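Local structure of putative thioesterase (Escherichia coli, 5UGZ) at residues L200-A205 against D212-W217; F123-R128 against F236-H241; A146-I151 against T169-I174. The protein releases biosynthetic intermediates from the colibactin NRPS/PKS assembly line as a type II thioesterase, probably by hydrolysing their thioester links. All coordinates share one frame; numbering follows the deposited sequence.

How the contacts relate
All three contacts lie in one thioesterase domain, whose core is a parallel sheet typical of the alpha/beta hydrolase fold. Contacts 1 and 2 both rest on this sheet, through the neighbouring strands 198-203 and 121-125; their centres are about 10 Å apart, and Glu213 of contact 1 pairs with Arg128 of contact 2 in a salt bridge. Contact 3 joins helices 144-154 and 165-183, centred about 26 Å from contact 1 and 21 Å from contact 2, without touching either. Along the chain, contact 2 closes a long loop that holds contact 3 and then contact 1 in series. Contact 3 thus packs two insertion helices together, apart from the pair of contacts at the sheet.

Contact 1. Residues L200-A205 against D212-W217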
loop_
_atom_site.group_PDB
_atom_site.type_symbol
_atom_site.label_atom_id
_atom_site.label_comp_id
_atom_site.label_asym_id
_atom_site.label_seq_id
_atom_site.Cartn_x
_atom_site.Cartn_y
_atom_site.Cartn_z
ATOM N N LEU A 200 -11.669 0.437 0.429
ATOM C CA LEU A 200 -10.977 -0.731 -0.089
ATOM C C LEU A 200 -11.124 -0.768 -1.604
ATOM O O LEU A 200 -12.226 -0.568 -2.129
ATOM C CB LEU A 200 -11.532 -2.015 0.532
ATOM C CG LEU A 200 -11.576 -2.096 2.061
ATOM C CD1 LEU A 200 -12.277 -3.384 2.483
ATOM C CD2 LEU A 200 -10.175 -2.021 2.669
ATOM N N PHE A 201 -10.011 -1.003 -2.297
ATOM C CA PHE A 201 -9.969 -1.107 -3.752
ATOM C C PHE A 201 -9.569 -2.523 -4.147
ATOM O O PHE A 201 -8.622 -3.088 -3.596
ATOM C CB PHE A 201 -8.984 -0.112 -4.378
ATOM C CG PHE A 201 -9.391 1.326 -4.236
ATOM C CD1 PHE A 201 -10.358 1.864 -5.047
ATOM C CD2 PHE A 201 -8.783 2.142 -3.312
ATOM C CE1 PHE A 201 -10.740 3.185 -4.920
ATOM C CE2 PHE A 201 -9.152 3.467 -3.190
ATOM C CZ PHE A 201 -10.134 3.982 -3.992
ATOM N N HIS A 202 -10.286 -3.078 -5.120
ATOM C CA HIS A 202 -10.161 -4.482 -5.482
ATOM C C HIS A 202 -10.405 -4.610 -6.980
ATOM O O HIS A 202 -11.350 -4.014 -7.503
ATOM C CB HIS A 202 -11.158 -5.318 -4.660
ATOM C CG HIS A 202 -11.118 -6.786 -4.946
ATOM N ND1 HIS A 202 -9.999 -7.556 -4.726
ATOM C CD2 HIS A 202 -12.071 -7.629 -5.413
ATOM C CE1 HIS A 202 -10.255 -8.808 -5.062
ATOM N NE2 HIS A 202 -11.506 -8.879 -5.483
ATOM N N GLY A 203 -9.525 -5.333 -7.675
ATOM C CA GLY A 203 -9.773 -5.724 -9.050
ATOM C C GLY A 203 -10.381 -7.107 -9.085
ATOM O O GLY A 203 -9.807 -8.061 -8.554
ATOM N N ASP A 204 -11.562 -7.221 -9.717
ATOM C CA ASP A 204 -12.344 -8.454 -9.621
ATOM C C ASP A 204 -11.587 -9.667 -10.147
ATOM O O ASP A 204 -11.863 -10.794 -9.723
ATOM C CB ASP A 204 -13.671 -8.309 -10.367
ATOM C CG ASP A 204 -13.499 -8.322 -11.874
ATOM O OD1 ASP A 204 -14.474 -8.634 -12.584
ATOM O OD2 ASP A 204 -12.383 -8.024 -12.353
ATOM N N ALA A 205 -10.647 -9.468 -11.073
ATOM C CA ALA A 205 -9.811 -10.545 -11.590
ATOM C C ALA A 205 -8.505 -10.701 -10.818
ATOM O O ALA A 205 -7.599 -11.404 -11.278
ATOM C CB ALA A 205 -9.512 -10.320 -13.076
ATOM N N ASP A 212 -14.135 -12.199 -0.973
ATOM C CA ASP A 212 -14.960 -12.626 0.148
ATOM C C ASP A 212 -14.343 -12.262 1.493
ATOM O O ASP A 212 -15.072 -12.114 2.475
ATOM C CB ASP A 212 -15.192 -14.135 0.057
ATOM C CG ASP A 212 -13.890 -14.927 0.010
ATOM O OD1 ASP A 212 -12.805 -14.295 -0.007
ATOM O OD2 ASP A 212 -13.954 -16.178 -0.013
ATOM N N GLU A 213 -13.021 -12.102 1.552
ATOM C CA GLU A 213 -12.313 -11.913 2.812
ATOM C C GLU A 213 -12.361 -10.480 3.321
ATOM O O GLU A 213 -12.102 -10.254 4.509
ATOM C CB GLU A 213 -10.845 -12.314 2.657
ATOM C CG GLU A 213 -10.535 -13.789 2.767
ATOM C CD GLU A 213 -9.035 -14.040 2.878
ATOM O OE1 GLU A 213 -8.255 -13.112 2.573
ATOM O OE2 GLU A 213 -8.631 -15.158 3.271
ATOM N N LEU A 214 -12.659 -9.516 2.449
ATOM C CA LEU A 214 -12.505 -8.104 2.776
ATOM C C LEU A 214 -13.500 -7.632 3.821
ATOM O O LEU A 214 -13.354 -6.520 4.336
ATOM C CB LEU A 214 -12.621 -7.263 1.503
ATOM C CG LEU A 214 -11.481 -7.536 0.519
ATOM C CD1 LEU A 214 -11.834 -6.985 -0.815
ATOM C CD2 LEU A 214 -10.170 -6.947 1.019
ATOM N N LEU A 215 -14.491 -8.452 4.157
ATOM C CA LEU A 215 -15.399 -8.114 5.242
ATOM C C LEU A 215 -14.684 -8.074 6.590
ATOM O O LEU A 215 -15.164 -7.416 7.521
ATOM C CB LEU A 215 -16.555 -9.119 5.254
ATOM C CG LEU A 215 -17.243 -9.262 3.890
ATOM C CD1 LEU A 215 -18.175 -10.475 3.852
ATOM C CD2 LEU A 215 -17.990 -7.978 3.537
ATOM N N ALA A 216 -13.541 -8.754 6.709
ATOM C CA ALA A 216 -12.727 -8.713 7.915
ATOM C C ALA A 216 -12.060 -7.370 8.130
ATOM O O ALA A 216 -11.358 -7.204 9.126
ATOM C CB ALA A 216 -11.658 -9.799 7.864
ATOM N N TRP A 217 -12.232 -6.428 7.210
ATOM C CA TRP A 217 -11.642 -5.106 7.339
ATOM C C TRP A 217 -12.448 -4.180 8.237
ATOM O O TRP A 217 -11.895 -3.199 8.739
ATOM C CB TRP A 217 -11.509 -4.464 5.953
ATOM C CG TRP A 217 -10.174 -4.618 5.270
ATOM C CD1 TRP A 217 -9.913 -5.322 4.133
ATOM C CD2 TRP A 217 -8.942 -4.002 5.654
ATOM N NE1 TRP A 217 -8.589 -5.194 3.786
ATOM C CE2 TRP A 217 -7.969 -4.385 4.703
ATOM C CE3 TRP A 217 -8.564 -3.160 6.707
ATOM C CZ2 TRP A 217 -6.630 -3.964 4.784
ATOM C CZ3 TRP A 217 -7.225 -2.743 6.787
ATOM C CH2 TRP A 217 -6.282 -3.151 5.831
#
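In the alpha/beta hydrolase fold of this thioesterase, Leu200 and His202 on strand 198-203 pack against Leu214 and Trp217 of a 3-10 segment within the crossover that leads on to strand 225-230. All four residues are buried, and the contact is apolar. Its centre is a CH-pi interaction: Leu200 CD2 stands 3.5 Å from the centroid of the five-membered ring of Trp217, only 5° off the ring normal, which places the methyl squarely over that ring. Relative to the whole indole it lies toward the rim. The second methyl, Leu200 CD1, approaches Trp217 CD1 at 3.5 Å and also reaches Leu214 CB at 4.0 Å, so the fork of the leucine bridges both residues. With Leu200 CG anti to its carbonyl carbon (chi1 -54°), both methyls can reach the indole.

The rotation of the indole is fixed by several neighbours. Trp217 NE1 donates to Cys127 O, Phe124 stacks on the same face that receives the leucine methyl, and Leu214 O lies in the ring plane at an edge. The backbone bond from Trp217 N to Leu214 O (3.1 Å) maintains the tight 3-10 turn between the two contributing side chains. Farther along the strand the packing is lighter: Leu214 CD1 sits over one face of the His202 imidazole, 4.2 Å from its CG.

Contact 2. Residues F123-R128 against F236-H241; sequences FFSGCR and FFVDKH
Van der Waals packing carries this contact, with Ser125 and Gly126 at the end of a strand meeting Phe237 and Val238 on a short helix. The closest approach joins Ser125 OG to Phe237 CZ at 3.3 Å, and Phe237 CE1 is 3.5 Å from the same Ser125 oxygen. OG therefore lies by the far end of the ring, approaching obliquely. Two torsions bring these groups together: Ser125 OG is anti to its backbone N (chi1 -173°), while Phe237 holds its CG between N and the carbonyl carbon (chi1 72°), a crowded position that swings the ring toward the strand. Gly126 N reaches the ring edge, 4.1 Å from Phe237 CZ. Val238 adds a lighter touch, its CG2 being 4.1 Å from Ser125 OG.

Polar interactions set the surroundings. Buried Ser125 OG is satisfied by a hydrogen bond with His97 ND1, and the His97 ring also meets Phe237 edge-to-face, so one histidine orders both partners. Gly126 O makes a weak hydrogen bond with Ser98 OG; Ser98 occupies the central position of a GxSxG sequence consistent with the nucleophile elbow of this fold.

Backbone bonds shape the helical side. Phe236, at the N-cap position, offers its O to Asp239 N at 3.1 Å and to Lys240 N at 3.2 Å, and His241 N closes on Phe237 O at 2.8 Å. This single short turn, helix 237-240, follows strand 225-230 and precedes helix 242-259. It approaches the end of strand 121-125, which runs between strands 91-97 and 198-203, with Val238 also touching Phe95 and His97 of strand 91-97.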
loop_
_atom_site.group_PDB
_atom_site.type_symbol
_atom_site.label_atom_id
_atom_site.label_comp_id
_atom_site.label_asym_id
_atom_site.label_seq_id
_atom_site.Cartn_x
_atom_site.Cartn_y
_atom_site.Cartn_z
ATOM N N PHE A 123 -6.964 4.268 2.719
ATOM C CA PHE A 123 -7.260 3.518 1.503
ATOM C C PHE A 123 -6.358 2.298 1.478
ATOM O O PHE A 123 -5.134 2.433 1.516
ATOM C CB PHE A 123 -7.040 4.379 0.251
ATOM C CG PHE A 123 -7.780 5.682 0.273
ATOM C CD1 PHE A 123 -9.063 5.773 -0.243
ATOM C CD2 PHE A 123 -7.201 6.817 0.828
ATOM C CE1 PHE A 123 -9.755 6.973 -0.227
ATOM C CE2 PHE A 123 -7.889 8.019 0.861
ATOM C CZ PHE A 123 -9.176 8.094 0.332
ATOM N N PHE A 124 -6.952 1.112 1.437
ATOM C CA PHE A 124 -6.200 -0.133 1.330
ATOM C C PHE A 124 -6.576 -0.757 -0.000
ATOM O O PHE A 124 -7.693 -1.261 -0.166
ATOM C CB PHE A 124 -6.477 -1.081 2.494
ATOM C CG PHE A 124 -6.217 -0.470 3.847
ATOM C CD1 PHE A 124 -4.923 -0.171 4.249
ATOM C CD2 PHE A 124 -7.260 -0.176 4.711
ATOM C CE1 PHE A 124 -4.679 0.402 5.487
ATOM C CE2 PHE A 124 -7.009 0.398 5.945
ATOM C CZ PHE A 124 -5.716 0.685 6.328
ATOM N N SER A 125 -5.643 -0.710 -0.939
ATOM C CA SER A 125 -5.857 -1.170 -2.295
ATOM C C SER A 125 -5.185 -2.529 -2.492
ATOM O O SER A 125 -4.054 -2.751 -2.042
ATOM C CB SER A 125 -5.312 -0.124 -3.267
ATOM O OG SER A 125 -5.620 -0.424 -4.601
ATOM N N GLY A 126 -5.899 -3.442 -3.147
ATOM C CA GLY A 126 -5.343 -4.759 -3.441
ATOM C C GLY A 126 -4.761 -5.445 -2.226
ATOM O O GLY A 126 -3.680 -6.043 -2.297
ATOM N N CYS A 127 -5.458 -5.362 -1.100
ATOM C CA CYS A 127 -4.880 -5.696 0.196
ATOM C C CYS A 127 -5.897 -6.501 0.988
ATOM O O CYS A 127 -6.955 -5.980 1.333
ATOM C CB CYS A 127 -4.491 -4.422 0.950
ATOM S SG CYS A 127 -3.467 -4.731 2.379
ATOM N N ARG A 128 -5.569 -7.759 1.277
ATOM C CA ARG A 128 -6.394 -8.587 2.143
ATOM C C ARG A 128 -6.324 -8.064 3.579
ATOM O O ARG A 128 -5.395 -7.333 3.938
ATOM C CB ARG A 128 -5.945 -10.047 2.057
ATOM C CG ARG A 128 -6.128 -10.641 0.639
ATOM C CD ARG A 128 -5.532 -12.050 0.448
ATOM N NE ARG A 128 -6.038 -13.046 1.400
ATOM C CZ ARG A 128 -5.912 -14.367 1.253
ATOM N NH1 ARG A 128 -5.312 -14.880 0.179
ATOM N NH2 ARG A 128 -6.394 -15.180 2.186
ATOM N N PHE A 236 -2.910 -5.174 -10.819
ATOM C CA PHE A 236 -2.303 -3.890 -11.134
ATOM C C PHE A 236 -3.297 -2.931 -11.762
ATOM O O PHE A 236 -2.905 -2.047 -12.529
ATOM C CB PHE A 236 -1.074 -4.095 -12.016
ATOM C CG PHE A 236 0.078 -4.703 -11.274
ATOM C CD1 PHE A 236 1.097 -3.908 -10.788
ATOM C CD2 PHE A 236 0.118 -6.062 -11.028
ATOM C CE1 PHE A 236 2.133 -4.453 -10.100
ATOM C CE2 PHE A 236 1.161 -6.618 -10.327
ATOM C CZ PHE A 236 2.165 -5.811 -9.858
ATOM N N PHE A 237 -4.584 -3.091 -11.425
ATOM C CA PHE A 237 -5.574 -2.061 -11.706
ATOM C C PHE A 237 -5.150 -0.719 -11.127
ATOM O O PHE A 237 -5.520 0.325 -11.670
ATOM C CB PHE A 237 -6.939 -2.466 -11.143
ATOM C CG PHE A 237 -7.012 -2.401 -9.648
ATOM C CD1 PHE A 237 -7.170 -1.183 -9.001
ATOM C CD2 PHE A 237 -6.909 -3.545 -8.888
ATOM C CE1 PHE A 237 -7.218 -1.111 -7.632
ATOM C CE2 PHE A 237 -6.964 -3.478 -7.521
ATOM C CZ PHE A 237 -7.119 -2.257 -6.892
ATOM N N VAL A 238 -4.374 -0.720 -10.032
ATOM C CA VAL A 238 -3.955 0.537 -9.403
ATOM C C VAL A 238 -3.152 1.405 -10.370
ATOM O O VAL A 238 -3.147 2.638 -10.255
ATOM C CB VAL A 238 -3.162 0.262 -8.102
ATOM C CG1 VAL A 238 -1.763 -0.278 -8.419
ATOM C CG2 VAL A 238 -3.078 1.520 -7.221
ATOM N N ASP A 239 -2.447 0.793 -11.316
ATOM C CA ASP A 239 -1.739 1.564 -12.331
ATOM C C ASP A 239 -2.580 1.760 -13.576
ATOM O O ASP A 239 -2.633 2.867 -14.115
ATOM C CB ASP A 239 -0.426 0.887 -12.748
ATOM C CG ASP A 239 0.587 0.800 -11.628
ATOM O OD1 ASP A 239 1.037 1.851 -11.121
ATOM O OD2 ASP A 239 0.951 -0.336 -11.272
ATOM N N LYS A 240 -3.241 0.698 -14.040
ATOM C CA LYS A 240 -3.955 0.769 -15.311
ATOM C C LYS A 240 -5.156 1.695 -15.221
ATOM O O LYS A 240 -5.467 2.408 -16.183
ATOM C CB LYS A 240 -4.385 -0.630 -15.759
ATOM C CG LYS A 240 -4.961 -0.645 -17.179
ATOM C CD LYS A 240 -5.409 -2.021 -17.608
ATOM C CE LYS A 240 -5.755 -2.031 -19.080
ATOM N NZ LYS A 240 -6.543 -3.242 -19.457
ATOM N N HIS A 241 -5.844 1.698 -14.090
ATOM C CA HIS A 241 -7.010 2.546 -13.879
ATOM C C HIS A 241 -6.746 3.567 -12.781
ATOM O O HIS A 241 -7.637 3.930 -12.008
ATOM C CB HIS A 241 -8.238 1.699 -13.563
ATOM C CG HIS A 241 -8.496 0.626 -14.574
ATOM N ND1 HIS A 241 -8.597 0.886 -15.926
ATOM C CD2 HIS A 241 -8.668 -0.710 -14.436
ATOM C CE1 HIS A 241 -8.821 -0.244 -16.575
ATOM N NE2 HIS A 241 -8.866 -1.226 -15.695
#

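Contact 3. Residues A146-I151 against T169-I174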
loop_
_atom_site.group_PDB
_atom_site.type_symbol
_atom_site.label_atom_id
_atom_site.label_comp_id
_atom_site.label_asym_id
_atom_site.label_seq_id
_atom_site.Cartn_x
_atom_site.Cartn_y
_atom_site.Cartn_z
ATOM N N ALA A 146 13.309 -19.432 -9.654
ATOM C CA ALA A 146 12.005 -20.035 -9.397
ATOM C C ALA A 146 11.021 -19.037 -8.780
ATOM O O ALA A 146 9.820 -19.089 -9.070
ATOM C CB ALA A 146 12.176 -21.251 -8.490
ATOM N N PHE A 147 11.509 -18.138 -7.922
ATOM C CA PHE A 147 10.656 -17.104 -7.341
ATOM C C PHE A 147 10.033 -16.235 -8.430
ATOM O O PHE A 147 8.807 -16.095 -8.506
ATOM C CB PHE A 147 11.478 -16.257 -6.360
ATOM C CG PHE A 147 10.729 -15.087 -5.778
ATOM C CD1 PHE A 147 9.853 -15.261 -4.713
ATOM C CD2 PHE A 147 10.916 -13.808 -6.282
ATOM C CE1 PHE A 147 9.156 -14.180 -4.172
ATOM C CE2 PHE A 147 10.222 -12.723 -5.746
ATOM C CZ PHE A 147 9.345 -12.911 -4.688
ATOM N N MET A 148 10.863 -15.667 -9.306
ATOM C CA MET A 148 10.353 -14.738 -10.308
ATOM C C MET A 148 9.401 -15.416 -11.279
ATOM O O MET A 148 8.456 -14.778 -11.758
ATOM C CB MET A 148 11.507 -14.089 -11.062
ATOM C CG MET A 148 12.399 -13.227 -10.178
ATOM S SD MET A 148 11.486 -11.884 -9.395
ATOM C CE MET A 148 10.917 -10.992 -10.841
ATOM N N GLU A 149 9.632 -16.694 -11.594
ATOM C CA GLU A 149 8.679 -17.414 -12.429
ATOM C C GLU A 149 7.352 -17.573 -11.702
ATOM O O GLU A 149 6.283 -17.430 -12.304
ATOM C CB GLU A 149 9.256 -18.771 -12.847
ATOM C CG GLU A 149 10.523 -18.676 -13.715
ATOM C CD GLU A 149 11.029 -20.033 -14.218
ATOM O OE1 GLU A 149 10.322 -20.676 -15.022
ATOM O OE2 GLU A 149 12.137 -20.460 -13.814
ATOM N N GLU A 150 7.398 -17.822 -10.395
ATOM C CA GLU A 150 6.153 -17.996 -9.656
ATOM C C GLU A 150 5.368 -16.695 -9.558
ATOM O O GLU A 150 4.134 -16.709 -9.613
ATOM C CB GLU A 150 6.430 -18.543 -8.262
ATOM C CG GLU A 150 5.161 -18.818 -7.491
ATOM C CD GLU A 150 4.300 -19.903 -8.132
ATOM O OE1 GLU A 150 4.840 -20.770 -8.854
ATOM O OE2 GLU A 150 3.076 -19.895 -7.907
ATOM N N ILE A 151 6.048 -15.560 -9.376
ATOM C CA ILE A 151 5.276 -14.339 -9.178
ATOM C C ILE A 151 4.797 -13.788 -10.513
ATOM O O ILE A 151 3.753 -13.131 -10.572
ATOM C CB ILE A 151 6.054 -13.285 -8.363
ATOM C CG1 ILE A 151 7.268 -12.755 -9.121
ATOM C CG2 ILE A 151 6.435 -13.838 -6.981
ATOM C CD1 ILE A 151 7.846 -11.498 -8.486
ATOM N N THR A 169 17.965 -8.871 -13.142
ATOM C CA THR A 169 19.078 -9.019 -12.208
ATOM C C THR A 169 18.996 -7.992 -11.074
ATOM O O THR A 169 18.979 -8.356 -9.895
ATOM C CB THR A 169 20.412 -8.899 -12.960
ATOM O OG1 THR A 169 20.376 -9.702 -14.149
ATOM C CG2 THR A 169 21.555 -9.387 -12.084
ATOM N N ILE A 170 18.938 -6.700 -11.416
ATOM C CA ILE A 170 18.923 -5.654 -10.393
ATOM C C ILE A 170 17.609 -5.658 -9.623
ATOM O O ILE A 170 17.575 -5.296 -8.446
ATOM C CB ILE A 170 19.184 -4.266 -11.020
ATOM C CG1 ILE A 170 17.970 -3.817 -11.825
ATOM C CG2 ILE A 170 20.413 -4.301 -11.916
ATOM C CD1 ILE A 170 17.416 -2.470 -11.421
ATOM N N PHE A 171 16.517 -6.072 -10.258
ATOM C CA PHE A 171 15.191 -5.937 -9.669
ATOM C C PHE A 171 14.850 -7.079 -8.722
ATOM O O PHE A 171 14.125 -6.878 -7.745
ATOM C CB PHE A 171 14.166 -5.847 -10.798
ATOM C CG PHE A 171 12.739 -5.904 -10.357
ATOM C CD1 PHE A 171 12.187 -4.885 -9.600
ATOM C CD2 PHE A 171 11.926 -6.953 -10.755
ATOM C CE1 PHE A 171 10.848 -4.928 -9.214
ATOM C CE2 PHE A 171 10.597 -7.002 -10.379
ATOM C CZ PHE A 171 10.058 -5.991 -9.606
ATOM N N THR A 172 15.360 -8.274 -8.976
ATOM C CA THR A 172 14.909 -9.437 -8.217
ATOM C C THR A 172 15.125 -9.303 -6.715
ATOM O O THR A 172 14.173 -9.555 -5.954
ATOM C CB THR A 172 15.582 -10.681 -8.794
ATOM O OG1 THR A 172 14.934 -11.001 -10.029
ATOM C CG2 THR A 172 15.454 -11.857 -7.828
ATOM N N PRO A 173 16.306 -8.924 -6.218
ATOM C CA PRO A 173 16.476 -8.795 -4.760
ATOM C C PRO A 173 15.459 -7.872 -4.113
ATOM O O PRO A 173 15.050 -8.113 -2.975
ATOM C CB PRO A 173 17.898 -8.236 -4.619
ATOM C CG PRO A 173 18.570 -8.563 -5.884
ATOM C CD PRO A 173 17.531 -8.579 -6.955
ATOM N N ILE A 174 15.043 -6.815 -4.809
ATOM C CA ILE A 174 14.149 -5.830 -4.210
ATOM C C ILE A 174 12.757 -6.421 -3.997
ATOM O O ILE A 174 12.226 -6.387 -2.885
ATOM C CB ILE A 174 14.112 -4.557 -5.073
ATOM C CG1 ILE A 174 15.493 -3.879 -5.056
ATOM C CG2 ILE A 174 13.043 -3.615 -4.583
ATOM C CD1 ILE A 174 15.760 -3.042 -6.293
#
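Met148 makes the close part of this helix-to-helix contact, laying its side chain across Thr172 and extending its methyl to Phe171. The tightest point is Met148 CG against Thr172 OG1 at 3.4 Å; the sulfur, Met148 SD, follows at 3.6 Å from that oxygen. Bends at chi2 and chi3 (-59° and -61°) curl the methionine, so that CE ends 4.0 Å from Phe171 CE2, meeting the ring obliquely. Thr172 CG2 adds an apolar touch to Met148 CG at 4.1 Å. The threonine hydroxyl is bonded to Met168 O on its own helix, which gives this buried oxygen a polar partner while the methionine packs against it.

Helices 144-154 and 165-183 belong to the insertion between strands 121-125 and 198-203, the place where alpha/beta hydrolases commonly carry a lid, and the pair is consistent with that role. Replacing Met148 by an alanine removes everything beyond CB and would probably open a gap beside Thr172 and leave the Phe171 ring without its methyl neighbour.

Packing loosens around this narrow centre. Phe147 and Ile151 point toward the facing segment yet make no close contact with it; Ile151 instead touches Ile175 and Phe147 meets Tyr179 edge-to-face, both on helix 165-183. On the solvent side, exposed Pro173 points its CB away from segment 146-151. Lacking an N-H, it marks a kink in its helix, where Ile174 N makes only a weak bond to Phe171 O at 3.1 Å.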